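Local coordinates for protein MarR-family transcriptional regulator (Bordetella bronchiseptica, PDB 6PCO) that probably binds DNA as a dimeric transcription factor of the MarR family, a regulator of biofilm formation whose DNA binding is controlled by 6-hydroxynicotinic acid, at residues A[57-62]-A[177-182]; A[80-85]-A[105-110]; A[88-93]-A[99-104]; A[120-125]-A[146-151]. All coordinates share one frame; numbering follows the deposited sequence.

Interaction 1 of 4, residues A[57-62]-A[177-182]; sequences HLLRRA and YLLRKM
The dimerization region of this MarR-type fold brings together helix 55-73 and helix 169-183, the first and last long helices of the chain. Leu59 of the one meets Leu179 and Met182 of the other. Leu59 points toward the opposite helix and divides its two methyls between the partners. Its CD2 lies 3.9 Å from CD2 of Leu179. Its CD1 lies 4.0 Å from SD of Met182. Leu59 runs past both partners in the opposite sense, so the groups lie alongside one another. Met182 runs out extended, with CG anti to its backbone N (chi1 173°) and chi2 also near 180° (172°), which carries the sulfur to Leu59. The terminal CE turns aside at chi3. No hydrogen bond crosses between the segments, and all three touching residues are buried. The contact is slight: 93 Å² is buried in all, and the CA atoms of Leu59 and Leu179 stay 9.8 Å apart. The second subunit lies close by. There, Glu171 of the second subunit forms a salt bridge with Lys181 and a hydrogen bond with Tyr177 OH, and Thr105 O of that subunit bonds to His57 NE2. Pairing of the N-terminal and C-terminal helices beside the subunit interface is typical of MarR-family dimers.

Interaction 2 of 4, residues A[80-85]-A[105-110]; sequences TAAQFV and TAIDQA
Val85 sends CG1 anti to its backbone N (chi1 162°), and Ile107 is extended at chi2 (177°), which carries its CD1 out to meet that methyl. Val85 CG1 is the centre of the contact. It lies 3.9 Å from Ile107 CD1 and also 3.9 Å from Thr105 CG2. One turn earlier, Ala82 CB touches Ile107 CD1 at 4.3 Å, so Ile107 rests on two successive turns of helix 81-93. Thr105 offers only carbon to Val85. Its OG1 is turned to its own backbone and hydrogen-bonds with Val101 O. It also accepts from Ile107 N at 3.3 Å (N-H...O 160°), which makes an ST turn where helix 98-105 ends. Thr80 caps the start of helix 81-93, its OG1 accepting from Gln83 N at 3.0 Å. The turn 105-108 joins the two helices of the helix-turn-helix in the winged fold. Val85 also lines the pocket that holds 1,4-butanediol, and Arg60 of the second subunit packs on Val85 and Ile107. The segments thus meet through methyl groups without a hydrogen bond between them, while the threonine hydroxyl is satisfied by Val101 O in its own helix and by Ile107 N, consistent with a hydrophobic contact at the pocket wall.

Interaction 3 of 4, residues A[88-93]-A[99-104]; sequences CALRDQ and VDVVKA
Leu90 reaches over to Val101 and lays one methyl against one methyl, CD2 to CG2 at 4.2 Å. The two side chains cross at a slant. The CB of Leu90 does not aim at the other helix, but the far end of the side chain comes nearer to it. Its CG stands anti to the carbonyl carbon (chi1 -67°). Chi2 (180°) makes CD1 the extended branch, and it is the other methyl, CD2, that faces Val101. Val101 answers with the branch beside its backbone N, while CG1 is the branch anti to that N. Next to this pair, Ala89 and Ala104 point at each other. Their CB atoms are 4.2 Å apart, and their CA atoms, 6.4 Å apart, mark the nearest backbone approach. Gln93, one turn after Ala89, adds its aliphatic part: CG lies 4.3 Å from Ala104 CB. Ala104 therefore touches two successive turns of helix 81-93. The helix axes run nearly at right angles, 100° between their directions, and come within 10.2 Å. Helix 98-105 is the first helix of the helix-turn-helix of this winged fold, and helix 81-93 lies across it. Leu90 also packs on Val139 and Leu141 of strand 137-141, and Val101 on Val112 of helix 109-121, so the contact belongs to the core of the DNA-binding domain. Phe51 of the second subunit packs on Ala89. All three pairs meet through carbon, and no hydrogen bond crosses. The fit thus rests on van der Waals contact and the burial of small aliphatic groups, with Gln93 supplying its methylene at the exposed margin.

Interaction 4 of 4, residues A[120-125]-A[146-151]; sequences KARKLL and RALVEE
This is a small, partly buried apolar contact between the turn after helix 109-121 and the early part of helix 143-164. Leu124 and Leu148 carry it. Leu148 points toward the turn, with CG anti to its backbone N (chi1 176°), and places a single methyl, CD2, against both branches of Leu124. The distance from Leu148 CD2 is 3.6 Å to Leu124 CD1 and 3.9 Å to Leu124 CD2. The methyl of Leu148 is thus set against the forked end of Leu124. Leu124 is placed by the way the helix ends. Lys123, with positive phi (60°), is the C-prime residue of a Schellman motif, in which Leu124 N bonds back to Leu119 O and Lys123 N to Lys120 O. The chain then enters strand 125-129, the first strand of the wing, so the contact lies where the recognition helix of the winged helix-turn-helix passes into the wing. Arg122 comes in from the same turn. Leu124 CD1 lies over the centre of one face of its guanidinium, 3.9 Å above the plane. Across the contact, Arg122 NH2 approaches Leu148 CD2 more loosely, at 4.5 Å and obliquely. The same NH2 forms a salt bridge with Asp76, which would be expected to fix the rotation of the guanidinium. Leu148 also packs on Asp76, so the aspartate borders the contact as well as pairing with the arginine.

How the interactions relate
Interaction 1 closes the longest loop of the chain, and the other three are nested inside it. Interaction 3 is in turn nested inside interaction 2, and interaction 4 follows both. Interactions 2 and 3 share helix 81-93, have centres 9 Å apart and touch, for example Thr105 on Ala89. Interactions 3 and 4, with centres 14 Å apart, are joined by a salt bridge between Arg91 and Glu150. These three lie within the winged helix-turn-helix DNA-binding region; interactions 2 and 4 share helix 109-121 but do not touch. Interaction 1 stands apart, its centre about 29 Å from that of interaction 4, on the opposite side of the chain's centre. Interactions 1, 2 and 3 all touch the second subunit, so the dimer interface borders both regions.

Interaction 1 of 4, residues A[57-62]-A[177-182]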
loop_
_atom_site.group_PDB
_atom_site.type_symbol
_atom_site.label_atom_id
_atom_site.label_comp_id
_atom_site.label_asym_id
_atom_site.label_seq_id
_atom_site.Cartn_x
_atom_site.Cartn_y
_atom_site.Cartn_z
ATOM N N HIS A 57 -3.667 6.866 7.048
ATOM C CA HIS A 57 -3.206 7.812 6.027
ATOM C C HIS A 57 -1.674 7.912 6.017
ATOM O O HIS A 57 -1.074 7.919 4.946
ATOM C CB HIS A 57 -3.844 9.194 6.222
ATOM C CG HIS A 57 -3.614 10.134 5.078
ATOM N ND1 HIS A 57 -2.833 11.272 5.192
ATOM C CD2 HIS A 57 -4.060 10.123 3.804
ATOM C CE1 HIS A 57 -2.807 11.907 4.039
ATOM N NE2 HIS A 57 -3.553 11.230 3.180
ATOM N N LEU A 58 -1.062 8.005 7.205
ATOM C CA LEU A 58 0.383 8.133 7.349
ATOM C C LEU A 58 1.054 6.876 6.779
ATOM O O LEU A 58 2.123 6.987 6.158
ATOM C CB LEU A 58 0.741 8.321 8.825
ATOM C CG LEU A 58 0.187 9.578 9.495
ATOM C CD1 LEU A 58 0.253 9.447 11.009
ATOM C CD2 LEU A 58 0.918 10.832 9.036
ATOM N N LEU A 59 0.411 5.707 6.971
ATOM C CA LEU A 59 0.870 4.458 6.351
ATOM C C LEU A 59 0.792 4.585 4.831
ATOM O O LEU A 59 1.716 4.188 4.149
ATOM C CB LEU A 59 0.034 3.270 6.834
ATOM C CG LEU A 59 0.407 2.716 8.210
ATOM C CD1 LEU A 59 -0.539 1.613 8.622
ATOM C CD2 LEU A 59 1.829 2.192 8.225
ATOM N N ARG A 60 -0.315 5.150 4.334
ATOM C CA ARG A 60 -0.540 5.373 2.901
ATOM C C ARG A 60 0.581 6.271 2.365
ATOM O O ARG A 60 1.205 5.936 1.370
ATOM C CB ARG A 60 -1.919 5.996 2.659
ATOM C CG ARG A 60 -2.209 6.408 1.220
ATOM C CD ARG A 60 -3.556 7.117 1.074
ATOM N NE ARG A 60 -4.674 6.331 1.628
ATOM C CZ ARG A 60 -5.323 6.597 2.781
ATOM N NH1 ARG A 60 -5.150 7.756 3.396
ATOM N NH2 ARG A 60 -6.137 5.698 3.329
ATOM N N ARG A 61 0.845 7.384 3.056
ATOM C CA ARG A 61 1.812 8.372 2.591
ATOM C C ARG A 61 3.209 7.733 2.588
ATOM O O ARG A 61 3.925 7.810 1.600
ATOM C CB ARG A 61 1.779 9.639 3.456
ATOM C CG ARG A 61 0.663 10.619 3.131
ATOM C CD ARG A 61 0.631 11.859 4.026
ATOM N NE ARG A 61 1.906 12.540 4.258
ATOM C CZ ARG A 61 2.513 13.353 3.395
ATOM N NH1 ARG A 61 2.030 13.500 2.173
ATOM N NH2 ARG A 61 3.612 13.998 3.752
ATOM N N ALA A 62 3.578 7.092 3.701
ATOM C CA ALA A 62 4.901 6.533 3.854
ATOM C C ALA A 62 5.141 5.421 2.823
ATOM O O ALA A 62 6.278 5.239 2.361
ATOM C CB ALA A 62 5.081 6.019 5.252
ATOM N N TYR A 177 10.269 -2.676 13.945
ATOM C CA TYR A 177 9.699 -3.517 15.003
ATOM C C TYR A 177 8.197 -3.231 15.114
ATOM O O TYR A 177 7.383 -4.155 15.104
ATOM C CB TYR A 177 10.434 -3.324 16.336
ATOM C CG TYR A 177 9.639 -3.740 17.550
ATOM C CD1 TYR A 177 9.536 -5.070 17.923
ATOM C CD2 TYR A 177 8.960 -2.808 18.313
ATOM C CE1 TYR A 177 8.801 -5.462 19.029
ATOM C CE2 TYR A 177 8.223 -3.177 19.426
ATOM C CZ TYR A 177 8.145 -4.512 19.790
ATOM O OH TYR A 177 7.416 -4.888 20.883
ATOM N N LEU A 178 7.846 -1.945 15.225
ATOM C CA LEU A 178 6.457 -1.515 15.379
ATOM C C LEU A 178 5.622 -1.925 14.153
ATOM O O LEU A 178 4.461 -2.332 14.310
ATOM C CB LEU A 178 6.415 -0.001 15.598
ATOM C CG LEU A 178 6.974 0.495 16.934
ATOM C CD1 LEU A 178 7.257 1.986 16.900
ATOM C CD2 LEU A 178 6.019 0.187 18.072
ATOM N N LEU A 179 6.202 -1.847 12.946
ATOM C CA LEU A 179 5.464 -2.263 11.754
ATOM C C LEU A 179 5.159 -3.767 11.830
ATOM O O LEU A 179 4.025 -4.160 11.548
ATOM C CB LEU A 179 6.215 -1.877 10.475
ATOM C CG LEU A 179 6.125 -0.396 10.094
ATOM C CD1 LEU A 179 7.138 -0.029 9.022
ATOM C CD2 LEU A 179 4.733 -0.027 9.619
ATOM N N ARG A 180 6.137 -4.590 12.234
ATOM C CA ARG A 180 5.924 -6.057 12.364
ATOM C C ARG A 180 4.881 -6.356 13.445
ATOM O O ARG A 180 4.024 -7.230 13.251
ATOM C CB ARG A 180 7.188 -6.834 12.745
ATOM C CG ARG A 180 8.155 -7.059 11.599
ATOM C CD ARG A 180 9.521 -7.474 12.101
ATOM N NE ARG A 180 9.521 -8.873 12.492
ATOM C CZ ARG A 180 9.780 -9.883 11.674
ATOM N NH1 ARG A 180 9.750 -11.128 12.131
ATOM N NH2 ARG A 180 10.076 -9.640 10.406
ATOM N N LYS A 181 4.983 -5.661 14.588
ATOM C CA LYS A 181 4.081 -5.909 15.705
ATOM C C LYS A 181 2.664 -5.565 15.244
ATOM O O LYS A 181 1.712 -6.271 15.550
ATOM C CB LYS A 181 4.499 -5.121 16.949
ATOM C CG LYS A 181 3.689 -5.425 18.205
ATOM C CD LYS A 181 4.337 -4.931 19.501
ATOM C CE LYS A 181 3.446 -5.099 20.716
ATOM N NZ LYS A 181 4.200 -4.944 21.985
ATOM N N MET A 182 2.570 -4.476 14.474
ATOM C CA MET A 182 1.316 -3.961 13.952
ATOM C C MET A 182 0.708 -4.985 12.982
ATOM O O MET A 182 -0.491 -5.274 13.060
ATOM C CB MET A 182 1.546 -2.618 13.251
ATOM C CG MET A 182 0.328 -2.071 12.529
ATOM S SD MET A 182 0.563 -0.385 11.901
ATOM C CE MET A 182 -0.058 0.558 13.292
#

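Interaction 2 of 4, residues A[80-85]-A[105-110]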
loop_
_atom_site.group_PDB
_atom_site.type_symbol
_atom_site.label_atom_id
_atom_site.label_comp_id
_atom_site.label_asym_id
_atom_site.label_seq_id
_atom_site.Cartn_x
_atom_site.Cartn_y
_atom_site.Cartn_z
ATOM N N THR A 80 8.140 -3.914 -11.008
ATOM C CA THR A 80 7.418 -3.252 -9.895
ATOM C C THR A 80 7.917 -3.782 -8.546
ATOM O O THR A 80 8.509 -4.845 -8.476
ATOM C CB THR A 80 5.905 -3.449 -10.024
ATOM O OG1 THR A 80 5.549 -4.811 -9.774
ATOM C CG2 THR A 80 5.398 -3.050 -11.393
ATOM N N ALA A 81 7.682 -2.999 -7.491
ATOM C CA ALA A 81 7.961 -3.375 -6.093
ATOM C C ALA A 81 7.363 -4.749 -5.767
ATOM O O ALA A 81 8.038 -5.603 -5.185
ATOM C CB ALA A 81 7.443 -2.314 -5.155
ATOM N N ALA A 82 6.120 -4.974 -6.184
ATOM C CA ALA A 82 5.441 -6.267 -5.967
ATOM C C ALA A 82 6.145 -7.376 -6.768
ATOM O O ALA A 82 6.424 -8.452 -6.262
ATOM C CB ALA A 82 3.976 -6.148 -6.312
ATOM N N GLN A 83 6.438 -7.102 -8.033
ATOM C CA GLN A 83 7.140 -8.050 -8.865
ATOM C C GLN A 83 8.454 -8.471 -8.177
ATOM O O GLN A 83 8.809 -9.675 -8.127
ATOM C CB GLN A 83 7.431 -7.430 -10.231
ATOM C CG GLN A 83 6.330 -7.624 -11.252
ATOM C CD GLN A 83 6.552 -6.755 -12.463
ATOM O OE1 GLN A 83 7.603 -6.794 -13.106
ATOM N NE2 GLN A 83 5.553 -5.944 -12.771
ATOM N N PHE A 84 9.191 -7.477 -7.668
ATOM C CA PHE A 84 10.523 -7.724 -7.134
ATOM C C PHE A 84 10.402 -8.655 -5.916
ATOM O O PHE A 84 11.063 -9.687 -5.818
ATOM C CB PHE A 84 11.234 -6.403 -6.819
ATOM C CG PHE A 84 12.522 -6.575 -6.062
ATOM C CD1 PHE A 84 13.633 -7.111 -6.681
ATOM C CD2 PHE A 84 12.605 -6.260 -4.719
ATOM C CE1 PHE A 84 14.814 -7.298 -5.980
ATOM C CE2 PHE A 84 13.783 -6.448 -4.022
ATOM C CZ PHE A 84 14.886 -6.970 -4.657
ATOM N N VAL A 85 9.516 -8.280 -4.999
ATOM C CA VAL A 85 9.268 -9.036 -3.792
ATOM C C VAL A 85 8.890 -10.489 -4.131
ATOM O O VAL A 85 9.413 -11.415 -3.517
ATOM C CB VAL A 85 8.190 -8.331 -2.948
ATOM C CG1 VAL A 85 7.575 -9.258 -1.914
ATOM C CG2 VAL A 85 8.786 -7.104 -2.279
ATOM N N THR A 105 4.706 -13.614 1.207
ATOM C CA THR A 105 4.845 -12.181 0.900
ATOM C C THR A 105 3.781 -11.315 1.595
ATOM O O THR A 105 4.014 -10.126 1.788
ATOM C CB THR A 105 4.800 -11.935 -0.615
ATOM O OG1 THR A 105 3.537 -12.323 -1.157
ATOM C CG2 THR A 105 5.881 -12.688 -1.356
ATOM N N ALA A 106 2.619 -11.893 1.936
ATOM C CA ALA A 106 1.440 -11.150 2.468
ATOM C C ALA A 106 0.917 -10.154 1.421
ATOM O O ALA A 106 0.250 -9.159 1.758
ATOM C CB ALA A 106 1.778 -10.447 3.768
ATOM N N ILE A 107 1.215 -10.426 0.147
ATOM C CA ILE A 107 0.598 -9.725 -0.956
ATOM C C ILE A 107 -0.683 -10.479 -1.321
ATOM O O ILE A 107 -0.693 -11.721 -1.309
ATOM C CB ILE A 107 1.565 -9.630 -2.144
ATOM C CG1 ILE A 107 2.786 -8.781 -1.778
ATOM C CG2 ILE A 107 0.845 -9.123 -3.386
ATOM C CD1 ILE A 107 3.831 -8.699 -2.859
ATOM N N ASP A 108 -1.743 -9.723 -1.639
ATOM C CA ASP A 108 -3.036 -10.305 -1.938
ATOM C C ASP A 108 -2.913 -11.106 -3.234
ATOM O O ASP A 108 -2.035 -10.849 -4.075
ATOM C CB ASP A 108 -4.164 -9.271 -2.006
ATOM C CG ASP A 108 -3.956 -8.174 -3.032
ATOM O OD1 ASP A 108 -3.273 -7.179 -2.693
ATOM O OD2 ASP A 108 -4.467 -8.331 -4.166
ATOM N N GLN A 109 -3.835 -12.061 -3.355
ATOM C CA GLN A 109 -3.851 -13.090 -4.357
ATOM C C GLN A 109 -4.020 -12.485 -5.753
ATOM O O GLN A 109 -3.425 -12.980 -6.723
ATOM C CB GLN A 109 -4.986 -14.068 -4.046
ATOM C CG GLN A 109 -4.912 -15.374 -4.826
ATOM C CD GLN A 109 -5.673 -16.459 -4.103
ATOM O OE1 GLN A 109 -5.173 -17.559 -3.875
ATOM N NE2 GLN A 109 -6.890 -16.136 -3.696
ATOM N N ALA A 110 -4.842 -11.435 -5.850
ATOM C CA ALA A 110 -5.084 -10.762 -7.138
ATOM C C ALA A 110 -3.772 -10.125 -7.636
ATOM O O ALA A 110 -3.373 -10.314 -8.797
ATOM C CB ALA A 110 -6.212 -9.749 -7.022
#

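Interaction 3 of 4, residues A[88-93]-A[99-104]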
loop_
_atom_site.group_PDB
_atom_site.type_symbol
_atom_site.label_atom_id
_atom_site.label_comp_id
_atom_site.label_asym_id
_atom_site.label_seq_id
_atom_site.Cartn_x
_atom_site.Cartn_y
_atom_site.Cartn_z
ATOM N N CYS A 88 12.001 -12.277 -4.985
ATOM C CA CYS A 88 12.769 -12.543 -3.755
ATOM C C CYS A 88 12.160 -13.726 -3.000
ATOM O O CYS A 88 12.880 -14.581 -2.497
ATOM C CB CYS A 88 12.858 -11.322 -2.852
ATOM S SG CYS A 88 13.959 -10.055 -3.530
ATOM N N ALA A 89 10.831 -13.818 -2.968
ATOM C CA ALA A 89 10.216 -14.942 -2.263
ATOM C C ALA A 89 10.584 -16.268 -2.960
ATOM O O ALA A 89 10.774 -17.257 -2.279
ATOM C CB ALA A 89 8.720 -14.754 -2.131
ATOM N N LEU A 90 10.676 -16.289 -4.299
ATOM C CA LEU A 90 10.967 -17.531 -5.011
ATOM C C LEU A 90 12.437 -17.918 -4.813
ATOM O O LEU A 90 12.758 -19.090 -4.673
ATOM C CB LEU A 90 10.623 -17.372 -6.492
ATOM C CG LEU A 90 9.136 -17.204 -6.784
ATOM C CD1 LEU A 90 8.912 -17.048 -8.270
ATOM C CD2 LEU A 90 8.322 -18.379 -6.267
ATOM N N ARG A 91 13.304 -16.905 -4.796
ATOM C CA ARG A 91 14.711 -17.048 -4.460
ATOM C C ARG A 91 14.861 -17.712 -3.078
ATOM O O ARG A 91 15.610 -18.634 -2.945
ATOM C CB ARG A 91 15.380 -15.668 -4.516
ATOM C CG ARG A 91 16.853 -15.636 -4.125
ATOM C CD ARG A 91 17.660 -16.495 -5.065
ATOM N NE ARG A 91 19.097 -16.311 -4.937
ATOM C CZ ARG A 91 20.004 -17.206 -5.322
ATOM N NH1 ARG A 91 19.642 -18.451 -5.589
ATOM N NH2 ARG A 91 21.268 -16.845 -5.453
ATOM N N ASP A 92 14.140 -17.221 -2.060
ATOM C CA ASP A 92 14.269 -17.690 -0.662
ATOM C C ASP A 92 13.560 -19.043 -0.438
ATOM O O ASP A 92 14.013 -19.802 0.397
ATOM C CB ASP A 92 13.763 -16.638 0.335
ATOM C CG ASP A 92 14.570 -15.339 0.391
ATOM O OD1 ASP A 92 15.646 -15.269 -0.243
ATOM O OD2 ASP A 92 14.111 -14.389 1.065
ATOM N N GLN A 93 12.497 -19.357 -1.193
ATOM C CA GLN A 93 11.574 -20.510 -0.919
ATOM C C GLN A 93 11.681 -21.671 -1.925
ATOM O O GLN A 93 11.165 -22.750 -1.662
ATOM C CB GLN A 93 10.102 -20.089 -1.008
ATOM C CG GLN A 93 9.658 -19.111 0.063
ATOM C CD GLN A 93 9.949 -19.686 1.419
ATOM O OE1 GLN A 93 10.687 -19.106 2.208
ATOM N NE2 GLN A 93 9.432 -20.880 1.659
ATOM N N VAL A 99 -0.677 -19.644 -3.296
ATOM C CA VAL A 99 -0.930 -19.297 -1.883
ATOM C C VAL A 99 0.412 -19.265 -1.129
ATOM O O VAL A 99 0.592 -18.417 -0.281
ATOM C CB VAL A 99 -1.973 -20.203 -1.188
ATOM C CG1 VAL A 99 -3.251 -20.328 -2.010
ATOM C CG2 VAL A 99 -1.432 -21.575 -0.817
ATOM N N ASP A 100 1.356 -20.155 -1.463
ATOM C CA ASP A 100 2.704 -20.103 -0.882
ATOM C C ASP A 100 3.276 -18.689 -1.019
ATOM O O ASP A 100 3.861 -18.137 -0.053
ATOM C CB ASP A 100 3.683 -21.084 -1.541
ATOM C CG ASP A 100 3.496 -22.541 -1.153
ATOM O OD1 ASP A 100 3.144 -22.794 0.016
ATOM O OD2 ASP A 100 3.710 -23.414 -2.028
ATOM N N VAL A 101 3.108 -18.103 -2.214
ATOM C CA VAL A 101 3.622 -16.755 -2.484
ATOM C C VAL A 101 2.809 -15.714 -1.705
ATOM O O VAL A 101 3.367 -14.772 -1.160
ATOM C CB VAL A 101 3.654 -16.427 -3.985
ATOM C CG1 VAL A 101 4.113 -14.994 -4.211
ATOM C CG2 VAL A 101 4.544 -17.395 -4.752
ATOM N N VAL A 102 1.493 -15.900 -1.633
ATOM C CA VAL A 102 0.649 -15.018 -0.830
ATOM C C VAL A 102 1.094 -15.077 0.642
ATOM O O VAL A 102 1.203 -14.050 1.286
ATOM C CB VAL A 102 -0.850 -15.334 -1.015
ATOM C CG1 VAL A 102 -1.712 -14.549 -0.042
ATOM C CG2 VAL A 102 -1.318 -15.072 -2.447
ATOM N N LYS A 103 1.423 -16.267 1.144
ATOM C CA LYS A 103 1.850 -16.440 2.538
ATOM C C LYS A 103 3.249 -15.854 2.722
ATOM O O LYS A 103 3.492 -15.051 3.610
ATOM C CB LYS A 103 1.823 -17.917 2.951
ATOM N N ALA A 104 4.175 -16.260 1.860
ATOM C CA ALA A 104 5.541 -15.805 1.983
ATOM C C ALA A 104 5.608 -14.276 1.945
ATOM O O ALA A 104 6.479 -13.725 2.570
ATOM C CB ALA A 104 6.382 -16.407 0.896
#

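Interaction 4 of 4, residues A[120-125]-A[146-151]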
loop_
_atom_site.group_PDB
_atom_site.type_symbol
_atom_site.label_atom_id
_atom_site.label_comp_id
_atom_site.label_asym_id
_atom_site.label_seq_id
_atom_site.Cartn_x
_atom_site.Cartn_y
_atom_site.Cartn_z
ATOM N N LYS A 120 5.856 -14.387 -15.912
ATOM C CA LYS A 120 5.784 -15.479 -16.920
ATOM C C LYS A 120 6.133 -14.929 -18.319
ATOM O O LYS A 120 6.893 -15.530 -19.064
ATOM C CB LYS A 120 4.420 -16.182 -16.915
ATOM N N ALA A 121 5.608 -13.751 -18.657
ATOM C CA ALA A 121 5.792 -13.161 -19.996
ATOM C C ALA A 121 7.278 -12.856 -20.258
ATOM O O ALA A 121 7.808 -13.187 -21.297
ATOM C CB ALA A 121 4.918 -11.933 -20.148
ATOM N N ARG A 122 7.964 -12.254 -19.290
ATOM C CA ARG A 122 9.367 -11.915 -19.454
ATOM C C ARG A 122 10.258 -13.147 -19.214
ATOM O O ARG A 122 11.470 -13.002 -19.133
ATOM C CB ARG A 122 9.737 -10.771 -18.507
ATOM C CG ARG A 122 8.982 -9.470 -18.753
ATOM C CD ARG A 122 9.379 -8.335 -17.808
ATOM N NE ARG A 122 10.802 -8.034 -17.921
ATOM C CZ ARG A 122 11.529 -7.385 -17.024
ATOM N NH1 ARG A 122 10.953 -6.734 -16.024
ATOM N NH2 ARG A 122 12.841 -7.392 -17.139
ATOM N N LYS A 123 9.668 -14.345 -19.082
ATOM C CA LYS A 123 10.417 -15.607 -18.896
ATOM C C LYS A 123 11.286 -15.592 -17.625
ATOM O O LYS A 123 12.263 -16.332 -17.554
ATOM C CB LYS A 123 11.328 -15.858 -20.099
ATOM C CG LYS A 123 10.608 -16.143 -21.407
ATOM C CD LYS A 123 10.323 -17.613 -21.641
ATOM C CE LYS A 123 10.171 -17.950 -23.110
ATOM N NZ LYS A 123 9.008 -17.254 -23.710
ATOM N N LEU A 124 10.914 -14.788 -16.617
ATOM C CA LEU A 124 11.667 -14.664 -15.367
ATOM C C LEU A 124 11.232 -15.726 -14.342
ATOM O O LEU A 124 11.950 -15.979 -13.363
ATOM C CB LEU A 124 11.458 -13.264 -14.800
ATOM C CG LEU A 124 11.990 -12.114 -15.655
ATOM C CD1 LEU A 124 11.551 -10.786 -15.051
ATOM C CD2 LEU A 124 13.510 -12.160 -15.807
ATOM N N LEU A 125 10.057 -16.336 -14.544
ATOM C CA LEU A 125 9.659 -17.510 -13.762
ATOM C C LEU A 125 8.983 -18.512 -14.698
ATOM O O LEU A 125 8.406 -18.116 -15.690
ATOM C CB LEU A 125 8.747 -17.113 -12.592
ATOM C CG LEU A 125 7.456 -16.375 -12.945
ATOM C CD1 LEU A 125 6.397 -17.315 -13.499
ATOM C CD2 LEU A 125 6.907 -15.654 -11.728
ATOM N N ARG A 146 16.710 -15.606 -11.429
ATOM C CA ARG A 146 17.683 -15.624 -10.345
ATOM C C ARG A 146 18.744 -14.547 -10.592
ATOM O O ARG A 146 19.132 -13.830 -9.685
ATOM C CB ARG A 146 18.275 -17.026 -10.233
ATOM C CG ARG A 146 19.127 -17.286 -9.002
ATOM C CD ARG A 146 19.472 -18.774 -8.918
ATOM N NE ARG A 146 18.319 -19.612 -8.565
ATOM C CZ ARG A 146 17.585 -20.339 -9.418
ATOM N NH1 ARG A 146 17.998 -20.535 -10.665
ATOM N NH2 ARG A 146 16.434 -20.861 -9.009
ATOM N N ALA A 147 19.176 -14.387 -11.843
ATOM C CA ALA A 147 20.208 -13.379 -12.142
ATOM C C ALA A 147 19.684 -11.976 -11.783
ATOM O O ALA A 147 20.332 -11.225 -11.054
ATOM C CB ALA A 147 20.625 -13.487 -13.581
ATOM N N LEU A 148 18.469 -11.670 -12.245
ATOM C CA LEU A 148 17.855 -10.372 -12.071
ATOM C C LEU A 148 17.682 -10.045 -10.576
ATOM O O LEU A 148 17.991 -8.939 -10.157
ATOM C CB LEU A 148 16.529 -10.363 -12.837
ATOM C CG LEU A 148 15.682 -9.096 -12.695
ATOM C CD1 LEU A 148 16.383 -7.864 -13.251
ATOM C CD2 LEU A 148 14.330 -9.287 -13.361
ATOM N N VAL A 149 17.199 -11.000 -9.774
ATOM C CA VAL A 149 17.121 -10.838 -8.313
ATOM C C VAL A 149 18.491 -10.409 -7.764
ATOM O O VAL A 149 18.566 -9.477 -6.993
ATOM C CB VAL A 149 16.662 -12.142 -7.633
ATOM C CG1 VAL A 149 16.903 -12.138 -6.128
ATOM C CG2 VAL A 149 15.213 -12.441 -7.930
ATOM N N GLU A 150 19.549 -11.139 -8.142
ATOM C CA GLU A 150 20.914 -10.889 -7.691
ATOM C C GLU A 150 21.389 -9.505 -8.177
ATOM O O GLU A 150 21.924 -8.746 -7.381
ATOM C CB GLU A 150 21.838 -12.031 -8.130
ATOM C CG GLU A 150 21.621 -13.339 -7.355
ATOM C CD GLU A 150 21.543 -13.244 -5.828
ATOM O OE1 GLU A 150 22.488 -12.698 -5.205
ATOM O OE2 GLU A 150 20.533 -13.718 -5.250
ATOM N N GLU A 151 21.148 -9.163 -9.455
ATOM C CA GLU A 151 21.442 -7.834 -10.007
ATOM C C GLU A 151 20.780 -6.691 -9.213
ATOM O O GLU A 151 21.359 -5.594 -9.090
ATOM C CB GLU A 151 20.963 -7.710 -11.452
ATOM C CG GLU A 151 21.780 -8.495 -12.457
ATOM C CD GLU A 151 23.269 -8.258 -12.344
ATOM O OE1 GLU A 151 23.664 -7.070 -12.324
ATOM O OE2 GLU A 151 24.025 -9.262 -12.242
#